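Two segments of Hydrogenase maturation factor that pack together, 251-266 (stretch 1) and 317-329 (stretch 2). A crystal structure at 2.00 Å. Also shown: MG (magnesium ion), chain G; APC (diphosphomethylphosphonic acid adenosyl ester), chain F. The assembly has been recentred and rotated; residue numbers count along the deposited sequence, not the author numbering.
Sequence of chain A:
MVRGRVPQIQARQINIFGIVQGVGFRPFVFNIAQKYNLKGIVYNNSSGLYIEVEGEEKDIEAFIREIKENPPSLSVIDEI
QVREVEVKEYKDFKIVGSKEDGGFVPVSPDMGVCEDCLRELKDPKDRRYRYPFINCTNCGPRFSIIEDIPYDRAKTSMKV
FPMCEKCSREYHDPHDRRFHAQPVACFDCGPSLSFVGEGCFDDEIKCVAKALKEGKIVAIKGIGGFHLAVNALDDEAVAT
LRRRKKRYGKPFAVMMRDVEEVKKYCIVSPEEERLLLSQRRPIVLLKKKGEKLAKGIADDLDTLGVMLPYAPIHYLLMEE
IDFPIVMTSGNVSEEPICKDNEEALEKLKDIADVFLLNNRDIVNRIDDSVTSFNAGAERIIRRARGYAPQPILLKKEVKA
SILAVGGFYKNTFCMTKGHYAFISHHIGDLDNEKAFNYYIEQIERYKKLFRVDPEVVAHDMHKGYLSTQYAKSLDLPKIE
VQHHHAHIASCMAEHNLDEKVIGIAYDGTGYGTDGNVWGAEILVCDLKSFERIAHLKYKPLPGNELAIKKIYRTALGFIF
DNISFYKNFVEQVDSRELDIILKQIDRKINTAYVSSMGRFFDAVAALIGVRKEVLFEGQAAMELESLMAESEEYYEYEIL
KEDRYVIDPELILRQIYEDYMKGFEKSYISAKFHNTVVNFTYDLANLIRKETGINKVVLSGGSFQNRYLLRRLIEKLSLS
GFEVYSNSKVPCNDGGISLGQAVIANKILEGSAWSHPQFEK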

ATOM      1  N   PRO A 251      -2.386  -9.124 -13.605  1.00 32.04           N
ATOM      2  CA  PRO A 251      -3.794  -8.733 -13.780  1.00 30.84           C
ATOM      3  C   PRO A 251      -3.979  -7.216 -13.799  1.00 29.44           C
ATOM      4  O   PRO A 251      -3.249  -6.494 -13.114  1.00 27.97           O
ATOM      5  CB  PRO A 251      -4.482  -9.306 -12.534  1.00 30.26           C
ATOM      6  CG  PRO A 251      -3.354  -9.383 -11.485  1.00 30.27           C
ATOM      7  CD  PRO A 251      -2.131  -9.739 -12.285  1.00 31.48           C
ATOM      8  N   PHE A 252      -4.959  -6.757 -14.574  1.00 28.54           N
ATOM      9  CA  PHE A 252      -5.356  -5.359 -14.592  1.00 27.28           C
ATOM     10  C   PHE A 252      -6.468  -5.089 -13.590  1.00 26.82           C
ATOM     11  O   PHE A 252      -7.461  -5.841 -13.531  1.00 26.82           O
ATOM     12  CB  PHE A 252      -5.913  -4.971 -15.965  1.00 27.61           C
ATOM     13  CG  PHE A 252      -4.873  -4.807 -17.039  1.00 29.26           C
ATOM     14  CD1 PHE A 252      -3.696  -4.093 -16.807  1.00 29.56           C
ATOM     15  CD2 PHE A 252      -5.103  -5.311 -18.306  1.00 29.28           C
ATOM     16  CE1 PHE A 252      -2.757  -3.917 -17.827  1.00 30.69           C
ATOM     17  CE2 PHE A 252      -4.173  -5.133 -19.330  1.00 31.41           C
ATOM     18  CZ  PHE A 252      -2.998  -4.457 -19.089  1.00 31.19           C
ATOM     19  N   ALA A 253      -6.312  -3.995 -12.853  1.00 24.28           N
ATOM     20  CA  ALA A 253      -7.373  -3.426 -12.055  1.00 24.86           C
ATOM     21  C   ALA A 253      -8.362  -2.701 -12.964  1.00 25.44           C
ATOM     22  O   ALA A 253      -7.983  -2.203 -14.010  1.00 25.99           O
ATOM     23  CB  ALA A 253      -6.792  -2.445 -11.043  1.00 23.44           C
ATOM     24  N   VAL A 254      -9.621  -2.636 -12.547  1.00 26.21           N
ATOM     25  CA  VAL A 254     -10.688  -2.051 -13.349  1.00 27.63           C
ATOM     26  C   VAL A 254     -11.456  -1.038 -12.490  1.00 27.77           C
ATOM     27  O   VAL A 254     -11.632  -1.245 -11.282  1.00 28.05           O
ATOM     28  CB  VAL A 254     -11.620  -3.176 -13.901  1.00 28.67           C
ATOM     29  CG1 VAL A 254     -12.881  -2.619 -14.539  1.00 32.39           C
ATOM     30  CG2 VAL A 254     -10.880  -4.011 -14.953  1.00 28.84           C
ATOM     31  N   MET A 255     -11.852   0.077 -13.102  1.00 27.85           N
ATOM     32  CA  MET A 255     -12.733   1.033 -12.468  1.00 27.89           C
ATOM     33  C   MET A 255     -14.175   0.781 -12.888  1.00 28.76           C
ATOM     34  O   MET A 255     -14.464   0.672 -14.076  1.00 29.77           O
ATOM     35  CB  MET A 255     -12.345   2.471 -12.830  1.00 28.06           C
ATOM     36  CG  MET A 255     -13.214   3.505 -12.130  1.00 28.47           C
ATOM     37  SD  MET A 255     -12.718   5.214 -12.465  1.00 28.38           S
ATOM     38  CE  MET A 255     -11.248   5.346 -11.463  1.00 23.02           C
ATOM     39  N   MET A 256     -15.070   0.696 -11.914  1.00 28.41           N
ATOM     40  CA  MET A 256     -16.501   0.568 -12.188  1.00 30.67           C
ATOM     41  C   MET A 256     -17.243   1.757 -11.602  1.00 31.28           C
ATOM     42  O   MET A 256     -16.706   2.450 -10.747  1.00 30.44           O
ATOM     43  CB  MET A 256     -17.026  -0.737 -11.605  1.00 31.20           C
ATOM     44  CG  MET A 256     -16.275  -1.939 -12.164  1.00 31.99           C
ATOM     45  SD  MET A 256     -17.150  -3.474 -11.895  1.00 36.11           S
ATOM     46  CE  MET A 256     -15.912  -4.635 -12.465  1.00 31.89           C
ATOM     47  N   ARG A 257     -18.470   1.988 -12.058  1.00 32.87           N
ATOM     48  CA  ARG A 257     -19.171   3.229 -11.742  1.00 34.38           C
ATOM     49  C   ARG A 257     -19.667   3.305 -10.301  1.00 34.08           C
ATOM     50  O   ARG A 257     -19.629   4.375  -9.700  1.00 34.23           O
ATOM     51  CB  ARG A 257     -20.304   3.491 -12.750  1.00 36.51           C
ATOM     52  CG  ARG A 257     -21.461   2.524 -12.670  1.00 40.65           C
ATOM     53  CD  ARG A 257     -22.203   2.385 -14.005  1.00 46.05           C
ATOM     54  NE  ARG A 257     -22.802   3.640 -14.458  1.00 50.57           N
ATOM     55  CZ  ARG A 257     -22.361   4.355 -15.497  1.00 52.02           C
ATOM     56  NH1 ARG A 257     -21.312   3.942 -16.212  1.00 50.57           N
ATOM     57  NH2 ARG A 257     -22.979   5.482 -15.825  1.00 54.14           N
ATOM     58  N   ASP A 258     -20.110   2.175  -9.744  1.00 34.40           N
ATOM     59  CA  ASP A 258     -20.670   2.139  -8.382  1.00 34.64           C
ATOM     60  C   ASP A 258     -20.722   0.714  -7.845  1.00 35.11           C
ATOM     61  O   ASP A 258     -20.418  -0.243  -8.578  1.00 35.08           O
ATOM     62  CB  ASP A 258     -22.074   2.787  -8.327  1.00 36.07           C
ATOM     63  CG  ASP A 258     -23.061   2.159  -9.307  1.00 38.68           C
ATOM     64  OD1 ASP A 258     -22.932   0.959  -9.643  1.00 39.66           O
ATOM     65  OD2 ASP A 258     -23.983   2.871  -9.739  1.00 41.11           O
ATOM     66  N   VAL A 259     -21.132   0.570  -6.583  1.00 34.64           N
ATOM     67  CA  VAL A 259     -21.153  -0.741  -5.929  1.00 34.89           C
ATOM     68  C   VAL A 259     -22.107  -1.703  -6.638  1.00 36.22           C
ATOM     69  O   VAL A 259     -21.812  -2.892  -6.753  1.00 36.14           O
ATOM     70  CB  VAL A 259     -21.468  -0.648  -4.405  1.00 35.17           C
ATOM     71  CG1 VAL A 259     -21.537  -2.048  -3.784  1.00 36.01           C
ATOM     72  CG2 VAL A 259     -20.380   0.169  -3.688  1.00 33.76           C
ATOM     73  N   GLU A 260     -23.231  -1.182  -7.128  1.00 37.30           N
ATOM     74  CA  GLU A 260     -24.176  -1.992  -7.896  1.00 39.00           C
ATOM     75  C   GLU A 260     -23.495  -2.669  -9.101  1.00 38.45           C
ATOM     76  O   GLU A 260     -23.696  -3.860  -9.332  1.00 38.42           O
ATOM     77  CB  GLU A 260     -25.402  -1.182  -8.346  1.00 40.47           C
ATOM     78  CG  GLU A 260     -26.545  -2.081  -8.844  1.00 45.26           C
ATOM     79  CD  GLU A 260     -27.721  -1.337  -9.479  1.00 49.83           C
ATOM     80  OE1 GLU A 260     -27.571  -0.180  -9.930  1.00 52.44           O
ATOM     81  OE2 GLU A 260     -28.813  -1.934  -9.548  1.00 54.49           O
ATOM     82  N   GLU A 261     -22.704  -1.911  -9.862  1.00 37.02           N
ATOM     83  CA  GLU A 261     -21.975  -2.479 -10.987  1.00 36.94           C
ATOM     84  C   GLU A 261     -20.972  -3.548 -10.513  1.00 35.45           C
ATOM     85  O   GLU A 261     -20.896  -4.626 -11.090  1.00 35.72           O
ATOM     86  CB  GLU A 261     -21.284  -1.389 -11.821  1.00 36.21           C
ATOM     87  CG  GLU A 261     -20.545  -1.957 -13.031  1.00 39.57           C
ATOM     88  CD  GLU A 261     -20.223  -0.951 -14.123  1.00 42.60           C
ATOM     89  OE1 GLU A 261     -19.509   0.048 -13.879  1.00 41.10           O
ATOM     90  OE2 GLU A 261     -20.675  -1.188 -15.261  1.00 47.50           O
ATOM     91  N   VAL A 262     -20.230  -3.257  -9.450  1.00 33.61           N
ATOM     92  CA  VAL A 262     -19.239  -4.205  -8.931  1.00 32.82           C
ATOM     93  C   VAL A 262     -19.887  -5.549  -8.579  1.00 33.64           C
ATOM     94  O   VAL A 262     -19.337  -6.606  -8.895  1.00 32.96           O
ATOM     95  CB  VAL A 262     -18.468  -3.628  -7.715  1.00 31.54           C
ATOM     96  CG1 VAL A 262     -17.411  -4.614  -7.215  1.00 30.03           C
ATOM     97  CG2 VAL A 262     -17.801  -2.324  -8.085  1.00 30.93           C
ATOM     98  N   LYS A 263     -21.071  -5.497  -7.963  1.00 35.02           N
ATOM     99  CA  LYS A 263     -21.790  -6.702  -7.516  1.00 36.86           C
ATOM    100  C   LYS A 263     -22.221  -7.616  -8.667  1.00 37.86           C
ATOM    101  O   LYS A 263     -22.577  -8.779  -8.427  1.00 38.15           O
ATOM    102  CB  LYS A 263     -23.031  -6.329  -6.695  1.00 38.59           C
ATOM    103  CG  LYS A 263     -22.757  -5.591  -5.392  1.00 40.06           C
ATOM    104  CD  LYS A 263     -22.908  -6.501  -4.211  1.00 46.09           C
ATOM    105  CE  LYS A 263     -23.891  -5.921  -3.198  1.00 49.56           C
ATOM    106  NZ  LYS A 263     -23.413  -4.644  -2.589  1.00 48.95           N
ATOM    107  N   LYS A 264     -22.200  -7.094  -9.896  1.00 36.97           N
ATOM    108  CA  LYS A 264     -22.504  -7.910 -11.081  1.00 38.83           C
ATOM    109  C   LYS A 264     -21.363  -8.868 -11.386  1.00 37.57           C
ATOM    110  O   LYS A 264     -21.573  -9.918 -11.997  1.00 38.11           O
ATOM    111  CB  LYS A 264     -22.756  -7.037 -12.320  1.00 39.04           C
ATOM    112  CG  LYS A 264     -24.160  -6.482 -12.426  1.00 43.13           C
ATOM    113  CD  LYS A 264     -24.252  -5.391 -13.491  1.00 46.43           C
ATOM    114  CE  LYS A 264     -25.648  -4.777 -13.505  1.00 50.75           C
ATOM    115  NZ  LYS A 264     -25.784  -3.675 -14.517  1.00 53.12           N
ATOM    116  N   TYR A 265     -20.159  -8.482 -10.972  1.00 35.33           N
ATOM    117  CA  TYR A 265     -18.946  -9.211 -11.310  1.00 35.14           C
ATOM    118  C   TYR A 265     -18.269  -9.861 -10.116  1.00 34.99           C
ATOM    119  O   TYR A 265     -17.403 -10.733 -10.286  1.00 35.00           O
ATOM    120  CB  TYR A 265     -17.941  -8.276 -11.976  1.00 33.96           C
ATOM    121  CG  TYR A 265     -18.438  -7.620 -13.232  1.00 34.27           C
ATOM    122  CD1 TYR A 265     -18.344  -8.264 -14.463  1.00 35.13           C
ATOM    123  CD2 TYR A 265     -18.994  -6.343 -13.195  1.00 36.12           C
ATOM    124  CE1 TYR A 265     -18.808  -7.657 -15.633  1.00 36.81           C
ATOM    125  CE2 TYR A 265     -19.464  -5.718 -14.365  1.00 35.80           C
ATOM    126  CZ  TYR A 265     -19.362  -6.387 -15.569  1.00 36.30           C
ATOM    127  OH  TYR A 265     -19.795  -5.776 -16.712  1.00 37.78           O
ATOM    128  N   CYS A 266     -18.637  -9.432  -8.912  1.00 35.06           N
ATOM    129  CA  CYS A 266     -17.884  -9.791  -7.717  1.00 34.60           C
ATOM    130  C   CYS A 266     -18.771 -10.021  -6.525  1.00 35.36           C
ATOM    131  O   CYS A 266     -19.874  -9.489  -6.441  1.00 35.91           O
ATOM    132  CB  CYS A 266     -16.902  -8.671  -7.352  1.00 33.48           C
ATOM    133  SG  CYS A 266     -15.694  -8.302  -8.634  1.00 34.48           S
TER
HETATM  134 MG    MG G 805       2.116   0.109 -12.547  1.00 45.30          MG
HETATM  135  PG  APC F 804       4.014  -1.975 -14.185  1.00 34.95           P
HETATM  136  O1G APC F 804       3.212  -0.699 -14.178  1.00 33.49           O
HETATM  137  O2G APC F 804       3.544  -2.942 -15.244  1.00 35.90           O
HETATM  138  O3G APC F 804       5.502  -1.779 -14.193  1.00 32.93           O
HETATM  139  PB  APC F 804       2.503  -2.681 -11.833  1.00 35.10           P
HETATM  140  O1B APC F 804       2.551  -1.331 -11.188  1.00 33.46           O
HETATM  141  O2B APC F 804       2.621  -3.853 -10.880  1.00 37.17           O
HETATM  142  O3B APC F 804       3.783  -2.778 -12.802  1.00 34.11           O
HETATM  143  PA  APC F 804      -0.416  -1.776 -12.569  1.00 31.84           P
HETATM  144  O1A APC F 804      -1.527  -2.245 -13.479  1.00 30.81           O
HETATM  145  O2A APC F 804      -0.087  -0.330 -12.658  1.00 32.04           O
HETATM  146  C3A APC F 804       1.032  -2.853 -12.898  1.00 33.51           C
HETATM  147  O5' APC F 804      -0.800  -2.020 -11.022  1.00 31.44           O
HETATM  148  C5' APC F 804      -1.954  -2.735 -10.591  1.00 32.54           C
HETATM  149  C4' APC F 804      -1.548  -3.648  -9.437  1.00 31.97           C
HETATM  150  O4' APC F 804      -2.750  -4.255  -8.947  1.00 32.31           O
HETATM  151  C3' APC F 804      -0.630  -4.770  -9.928  1.00 33.10           C
HETATM  152  O3' APC F 804       0.435  -5.036  -8.998  1.00 35.70           O
HETATM  153  C2' APC F 804      -1.542  -5.979  -9.971  1.00 32.89           C
HETATM  154  O2' APC F 804      -0.822  -7.222  -9.867  1.00 32.50           O
HETATM  155  C1' APC F 804      -2.546  -5.665  -8.863  1.00 30.60           C
HETATM  156  N9  APC F 804      -3.761  -6.405  -9.185  1.00 30.91           N
HETATM  157  C8  APC F 804      -4.686  -6.112 -10.138  1.00 31.18           C
HETATM  158  N7  APC F 804      -5.643  -7.073 -10.163  1.00 31.40           N
HETATM  159  C5  APC F 804      -5.321  -7.988  -9.223  1.00 30.05           C
HETATM  160  C6  APC F 804      -5.886  -9.260  -8.721  1.00 30.82           C
HETATM  161  N6  APC F 804      -7.030  -9.760  -9.233  1.00 32.22           N
HETATM  162  N1  APC F 804      -5.226  -9.900  -7.731  1.00 30.61           N
HETATM  163  C2  APC F 804      -4.091  -9.414  -7.188  1.00 31.61           C
HETATM  164  N3  APC F 804      -3.503  -8.274  -7.586  1.00 28.96           N
HETATM  165  C4  APC F 804      -4.076  -7.540  -8.581  1.00 29.83           C
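Stretch 2, residues 317-329: LMEEIDFPIVMTS

Stretch 2 runs antiparallel to stretch 1: after a helical turn that includes Leu-317 to Glu-320 and a loop, it extends as a strand alongside the start of stretch 1. Pro-251 lies outside this contact and packs on the nucleotide, its CG 3.3 Å from APC C5. At Phe-252 the side chain points toward stretch 2; Val-326 CG1 sits over one ring face, 3.7 Å from Phe-252 CG, while Thr-328 OG1 lies at the ring edge, 3.7 Å from Phe-252 CE1.

The backbones then pair. Ala-253 O accepts from Met-327 N (3.1 Å), and water 1 links Ala-253 N, Met-327 O and APC O1A. Val-254 faces Val-326 in a non-hydrogen-bonded pair, CA to CA 4.3 Å, and its CG1 reaches Pro-324 CB at 3.5 Å. Met-255 and Ile-325 form the hydrogen-bonded pair, with Met-255 N to Ile-325 O at 2.7 Å and Ile-325 N to Met-255 O at 3.0 Å; on the face that carries the Met-255 and Ile-325 side chains, Met-255 CG meets Met-318 CE at 3.8 Å.

Beyond the strand, Met-256 CG touches Pro-324 CB (3.8 Å). Arg-257 reaches back to the helical turn, donating from NH2 to Met-318 O (2.7 Å) and from NH1 to Ile-321 O (3.3 Å). Asp-258 caps the helix that follows, and farther along Tyr-265 OH approaches Pro-324 CG at 4.1 Å.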

ATOM      1  N   LEU A 317     -16.770  11.001 -16.893  1.00 31.24           N
ATOM      2  CA  LEU A 317     -16.558   9.960 -17.905  1.00 32.12           C
ATOM      3  C   LEU A 317     -17.629   8.870 -17.814  1.00 33.70           C
ATOM      4  O   LEU A 317     -18.142   8.418 -18.841  1.00 34.52           O
ATOM      5  CB  LEU A 317     -15.149   9.356 -17.776  1.00 30.40           C
ATOM      6  CG  LEU A 317     -14.730   8.304 -18.831  1.00 31.27           C
ATOM      7  CD1 LEU A 317     -14.908   8.852 -20.288  1.00 30.42           C
ATOM      8  CD2 LEU A 317     -13.296   7.822 -18.584  1.00 27.69           C
ATOM      9  N   MET A 318     -17.964   8.471 -16.583  1.00 34.48           N
ATOM     10  CA  MET A 318     -18.964   7.434 -16.320  1.00 36.87           C
ATOM     11  C   MET A 318     -20.365   7.739 -16.855  1.00 39.03           C
ATOM     12  O   MET A 318     -21.089   6.820 -17.241  1.00 39.79           O
ATOM     13  CB  MET A 318     -19.020   7.082 -14.821  1.00 36.73           C
ATOM     14  CG  MET A 318     -17.810   6.282 -14.301  1.00 37.08           C
ATOM     15  SD  MET A 318     -17.662   4.717 -15.198  1.00 44.92           S
ATOM     16  CE  MET A 318     -16.236   3.976 -14.416  1.00 42.07           C
ATOM     17  N   GLU A 319     -20.756   9.011 -16.888  1.00 40.16           N
ATOM     18  CA  GLU A 319     -22.018   9.361 -17.554  1.00 43.23           C
ATOM     19  C   GLU A 319     -21.948   9.224 -19.094  1.00 43.59           C
ATOM     20  O   GLU A 319     -22.990   9.174 -19.762  1.00 44.80           O
ATOM     21  CB  GLU A 319     -22.580  10.734 -17.106  1.00 44.15           C
ATOM     22  CG  GLU A 319     -21.581  11.667 -16.437  1.00 47.38           C
ATOM     23  CD  GLU A 319     -22.212  12.857 -15.703  1.00 50.79           C
ATOM     24  OE1 GLU A 319     -21.833  13.106 -14.530  1.00 53.40           O
ATOM     25  OE2 GLU A 319     -23.061  13.550 -16.293  1.00 53.31           O
ATOM     26  N   GLU A 320     -20.736   9.135 -19.651  1.00 42.21           N
ATOM     27  CA  GLU A 320     -20.576   9.045 -21.116  1.00 43.02           C
ATOM     28  C   GLU A 320     -20.391   7.623 -21.645  1.00 42.69           C
ATOM     29  O   GLU A 320     -20.722   7.354 -22.800  1.00 43.68           O
ATOM     30  CB  GLU A 320     -19.438   9.944 -21.629  1.00 42.71           C
ATOM     31  CG  GLU A 320     -19.583  11.440 -21.331  1.00 44.46           C
ATOM     32  CD  GLU A 320     -20.891  12.048 -21.835  1.00 49.47           C
ATOM     33  OE1 GLU A 320     -21.329  11.721 -22.962  1.00 51.10           O
ATOM     34  OE2 GLU A 320     -21.476  12.877 -21.102  1.00 52.97           O
ATOM     35  N   ILE A 321     -19.882   6.718 -20.802  1.00 40.59           N
ATOM     36  CA  ILE A 321     -19.649   5.328 -21.202  1.00 40.35           C
ATOM     37  C   ILE A 321     -20.593   4.350 -20.467  1.00 41.46           C
ATOM     38  O   ILE A 321     -21.096   4.671 -19.389  1.00 40.76           O
ATOM     39  CB  ILE A 321     -18.161   4.924 -20.981  1.00 38.73           C
ATOM     40  CG1 ILE A 321     -17.769   5.045 -19.500  1.00 35.60           C
ATOM     41  CG2 ILE A 321     -17.229   5.783 -21.840  1.00 38.18           C
ATOM     42  CD1 ILE A 321     -16.367   4.538 -19.170  1.00 33.24           C
ATOM     43  N   ASP A 322     -20.838   3.171 -21.045  1.00 42.52           N
ATOM     44  CA  ASP A 322     -21.609   2.124 -20.346  1.00 43.95           C
ATOM     45  C   ASP A 322     -20.814   0.818 -20.140  1.00 42.72           C
ATOM     46  O   ASP A 322     -21.333  -0.288 -20.359  1.00 44.03           O
ATOM     47  CB  ASP A 322     -22.941   1.835 -21.056  1.00 46.84           C
ATOM     48  CG  ASP A 322     -22.758   1.358 -22.491  1.00 51.26           C
ATOM     49  OD1 ASP A 322     -21.607   1.059 -22.890  1.00 55.81           O
ATOM     50  OD2 ASP A 322     -23.763   1.270 -23.228  1.00 56.05           O
ATOM     51  N   PHE A 323     -19.556   0.953 -19.744  1.00 39.54           N
ATOM     52  CA  PHE A 323     -18.683  -0.201 -19.545  1.00 38.12           C
ATOM     53  C   PHE A 323     -17.626   0.155 -18.524  1.00 35.93           C
ATOM     54  O   PHE A 323     -17.224   1.319 -18.444  1.00 35.84           O
ATOM     55  CB  PHE A 323     -18.044  -0.694 -20.877  1.00 38.66           C
ATOM     56  CG  PHE A 323     -17.451   0.409 -21.736  1.00 38.41           C
ATOM     57  CD1 PHE A 323     -16.225   1.008 -21.404  1.00 37.05           C
ATOM     58  CD2 PHE A 323     -18.126   0.851 -22.874  1.00 39.39           C
ATOM     59  CE1 PHE A 323     -15.682   2.035 -22.199  1.00 36.56           C
ATOM     60  CE2 PHE A 323     -17.596   1.861 -23.681  1.00 39.41           C
ATOM     61  CZ  PHE A 323     -16.372   2.461 -23.343  1.00 37.72           C
ATOM     62  N   PRO A 324     -17.179  -0.835 -17.725  1.00 34.52           N
ATOM     63  CA  PRO A 324     -16.067  -0.576 -16.818  1.00 32.54           C
ATOM     64  C   PRO A 324     -14.772  -0.434 -17.607  1.00 31.62           C
ATOM     65  O   PRO A 324     -14.694  -0.873 -18.764  1.00 32.25           O
ATOM     66  CB  PRO A 324     -16.012  -1.832 -15.937  1.00 32.06           C
ATOM     67  CG  PRO A 324     -17.107  -2.758 -16.417  1.00 34.35           C
ATOM     68  CD  PRO A 324     -17.611  -2.249 -17.713  1.00 34.95           C
ATOM     69  N   ILE A 325     -13.759   0.169 -16.996  1.00 29.63           N
ATOM     70  CA  ILE A 325     -12.502   0.386 -17.705  1.00 29.31           C
ATOM     71  C   ILE A 325     -11.281  -0.080 -16.921  1.00 28.37           C
ATOM     72  O   ILE A 325     -11.209   0.107 -15.717  1.00 27.73           O
ATOM     73  CB  ILE A 325     -12.311   1.876 -18.076  1.00 28.79           C
ATOM     74  CG1 ILE A 325     -12.413   2.752 -16.810  1.00 28.17           C
ATOM     75  CG2 ILE A 325     -13.332   2.299 -19.164  1.00 30.37           C
ATOM     76  CD1 ILE A 325     -12.129   4.247 -17.021  1.00 30.12           C
ATOM     77  N   VAL A 326     -10.311  -0.650 -17.633  1.00 28.93           N
ATOM     78  CA  VAL A 326      -8.974  -0.893 -17.100  1.00 28.37           C
ATOM     79  C   VAL A 326      -8.374   0.444 -16.682  1.00 28.72           C
ATOM     80  O   VAL A 326      -8.593   1.458 -17.344  1.00 28.69           O
ATOM     81  CB  VAL A 326      -8.071  -1.540 -18.167  1.00 29.26           C
ATOM     82  CG1 VAL A 326      -6.595  -1.561 -17.732  1.00 28.41           C
ATOM     83  CG2 VAL A 326      -8.564  -2.948 -18.472  1.00 28.90           C
ATOM     84  N   MET A 327      -7.667   0.444 -15.556  1.00 28.06           N
ATOM     85  CA  MET A 327      -6.829   1.554 -15.158  1.00 28.57           C
ATOM     86  C   MET A 327      -5.504   0.933 -14.747  1.00 27.83           C
ATOM     87  O   MET A 327      -5.426   0.258 -13.711  1.00 27.64           O
ATOM     88  CB  MET A 327      -7.440   2.313 -13.971  1.00 28.13           C
ATOM     89  CG  MET A 327      -8.651   3.137 -14.335  1.00 32.67           C
ATOM     90  SD  MET A 327      -8.174   4.551 -15.347  1.00 36.71           S
ATOM     91  CE  MET A 327      -7.999   5.821 -14.088  1.00 36.95           C
ATOM     92  N   THR A 328      -4.481   1.147 -15.562  1.00 27.16           N
ATOM     93  CA  THR A 328      -3.150   0.639 -15.266  1.00 26.99           C
ATOM     94  C   THR A 328      -2.238   1.843 -15.304  1.00 26.99           C
ATOM     95  O   THR A 328      -2.542   2.824 -15.973  1.00 27.03           O
ATOM     96  CB  THR A 328      -2.711  -0.494 -16.253  1.00 28.01           C
ATOM     97  OG1 THR A 328      -1.483  -1.089 -15.795  1.00 26.68           O
ATOM     98  CG2 THR A 328      -2.525   0.031 -17.671  1.00 28.59           C
ATOM     99  N   SER A 329      -1.133   1.796 -14.574  1.00 26.67           N
ATOM    100  CA  SER A 329      -0.323   2.993 -14.444  1.00 26.20           C
ATOM    101  C   SER A 329       0.322   3.338 -15.791  1.00 27.45           C
ATOM    102  O   SER A 329       0.683   2.453 -16.574  1.00 27.79           O
ATOM    103  CB  SER A 329       0.704   2.846 -13.310  1.00 26.13           C
ATOM    104  OG  SER A 329       1.675   1.873 -13.635  1.00 25.76           O
TER
HETATM  105  O   HOH W   1      -4.138  -2.285 -13.586  1.00 22.20           O
HETATM  106  O   HOH W   2     -23.278   5.995 -18.729  1.00 25.82           O
HETATM  107  O   HOH W   3       3.906   1.295 -11.978  1.00 35.48           O